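Local coordinates for protein probable mannosyltransferase KTR4 (Saccharomyces cerevisiae, PDB 5A07) that is probably a mannosyltransferase of the glycolipid 2-alpha-mannosyltransferase family, built on a GT-A type fold that here holds GDP and a manganese ion, at residues Leu99-Gly105 with Asp244-Phe248. Residue numbers count along the deposited sequence, not the author numbering.
Sequences LAGKAKG and DVFQF
Start with the turn at Leu99-Lys102, a type II beta turn closed by Lys102 N to Leu99 O at 3.1 Å. Gly101 sits at its third position with phi/psi of 88/-2, where a CB would jam against the preceding carbonyl. The start of helix 245-251, with Asp244 as its N-cap, faces segment 99-105; CA atoms are 6.2 Å apart for Ala100 and Asp244 and 6.1 Å for Ala103 and Gln247. With chi1 of Asp244 near 180° (t), the carboxylate splits its work: OD1 accepts from Gln247 N at 3.0 Å, the capping bond, while OD2 accepts from Gly101 N at 2.9 Å, nearly straight at 170°, and also bonds the hydroxyl of Tyr136. Gln247 answers in the other direction. Its chi1 and chi2 are both m, which brings NE2 to Leu99 O at 3.0 Å and 171°, so that this carbonyl serves both the turn and the helix side chain. In the GT-A fold of this protein, the loop leads directly into strand 105-110 of the central mixed sheet, so these bonds join the loop before that strand to the N-terminus of helix 245-251. Beyond the turn, Ala103 CB packs on Phe246 CB at 3.6 Å, and Ala103 N is hydrogen-bonded to Tyr136 OH. Lys104 centres an inverse gamma turn with a weak bond from Gly105 N to Ala103 O at 3.0 Å. Gly105 then passes Phe246, CA to CE2 3.6 Å; a CB there would clash with CD2. Tyr136 packs edge-to-face with the Phe246 ring, and the Phe246 side chain also touches Trp229 of strand 227-230.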
# COMPACT_ATOMS: atom_id res chain seq x y z
N LEU B 99 6.80 25.80 -7.21
CA LEU B 99 6.11 24.53 -7.45
C LEU B 99 5.40 23.94 -6.22
O LEU B 99 4.74 22.90 -6.32
CB LEU B 99 7.10 23.52 -8.02
CG LEU B 99 7.66 23.87 -9.43
CD1 LEU B 99 8.80 22.92 -9.79
CD2 LEU B 99 6.56 23.80 -10.46
N ALA B 100 5.57 24.54 -5.04
CA ALA B 100 5.00 23.96 -3.83
C ALA B 100 3.52 23.98 -3.91
O ALA B 100 2.89 25.00 -4.18
CB ALA B 100 5.46 24.72 -2.62
N GLY B 101 2.90 22.86 -3.71
CA GLY B 101 1.44 22.83 -3.68
C GLY B 101 0.84 22.65 -5.03
O GLY B 101 -0.38 22.60 -5.13
N LYS B 102 1.65 22.57 -6.08
CA LYS B 102 1.09 22.66 -7.43
C LYS B 102 0.91 21.36 -8.10
O LYS B 102 0.42 21.35 -9.21
CB LYS B 102 1.96 23.51 -8.38
CG LYS B 102 2.33 24.89 -7.88
CD LYS B 102 1.17 25.56 -7.16
CE LYS B 102 0.27 26.23 -8.14
NZ LYS B 102 0.95 27.51 -8.45
N ALA B 103 1.27 20.24 -7.48
CA ALA B 103 0.97 18.99 -8.08
C ALA B 103 -0.50 18.77 -8.12
O ALA B 103 -1.27 19.32 -7.30
CB ALA B 103 1.68 17.87 -7.35
N LYS B 104 -0.96 17.94 -9.05
CA LYS B 104 -2.38 17.60 -9.09
C LYS B 104 -2.68 16.41 -8.15
O LYS B 104 -2.82 15.26 -8.57
CB LYS B 104 -2.85 17.20 -10.50
CG LYS B 104 -2.42 18.10 -11.59
CD LYS B 104 -3.14 19.36 -11.64
CE LYS B 104 -3.22 19.81 -13.12
NZ LYS B 104 -3.33 21.30 -13.07
N GLY B 105 -2.78 16.73 -6.86
CA GLY B 105 -2.82 15.72 -5.84
C GLY B 105 -3.80 16.08 -4.76
O GLY B 105 -4.11 17.29 -4.57
N ASP B 244 7.76 18.87 -0.82
CA ASP B 244 6.49 18.47 -1.47
C ASP B 244 6.59 17.04 -1.98
O ASP B 244 7.39 16.74 -2.85
CB ASP B 244 6.18 19.44 -2.59
CG ASP B 244 4.81 19.25 -3.22
OD1 ASP B 244 4.39 18.10 -3.48
OD2 ASP B 244 4.12 20.26 -3.43
N VAL B 245 5.82 16.15 -1.38
CA VAL B 245 5.91 14.73 -1.61
C VAL B 245 5.43 14.36 -2.98
O VAL B 245 6.08 13.60 -3.70
CB VAL B 245 5.13 13.96 -0.52
CG1 VAL B 245 4.99 12.49 -0.82
CG2 VAL B 245 5.86 14.09 0.81
N PHE B 246 4.31 14.92 -3.39
CA PHE B 246 3.85 14.68 -4.78
C PHE B 246 4.84 15.18 -5.82
O PHE B 246 5.08 14.51 -6.83
CB PHE B 246 2.47 15.29 -5.04
CG PHE B 246 1.37 14.79 -4.16
CD1 PHE B 246 1.22 13.47 -3.88
CD2 PHE B 246 0.39 15.64 -3.72
CE1 PHE B 246 0.15 13.00 -3.16
CE2 PHE B 246 -0.68 15.16 -2.95
CZ PHE B 246 -0.79 13.83 -2.68
N GLN B 247 5.42 16.32 -5.60
CA GLN B 247 6.43 16.85 -6.56
C GLN B 247 7.69 15.99 -6.55
O GLN B 247 8.31 15.84 -7.58
CB GLN B 247 6.79 18.35 -6.32
CG GLN B 247 5.61 19.29 -6.53
CD GLN B 247 5.17 19.46 -7.99
OE1 GLN B 247 5.28 18.57 -8.77
NE2 GLN B 247 4.67 20.65 -8.32
N PHE B 248 8.09 15.45 -5.38
CA PHE B 248 9.17 14.51 -5.34
C PHE B 248 8.89 13.30 -6.19
O PHE B 248 9.73 12.85 -7.00
CB PHE B 248 9.49 14.10 -3.90
CG PHE B 248 10.35 12.91 -3.81
CD1 PHE B 248 11.72 13.03 -3.88
CD2 PHE B 248 9.79 11.63 -3.67
CE1 PHE B 248 12.56 11.92 -3.86
CE2 PHE B 248 10.61 10.49 -3.61
CZ PHE B 248 12.00 10.63 -3.73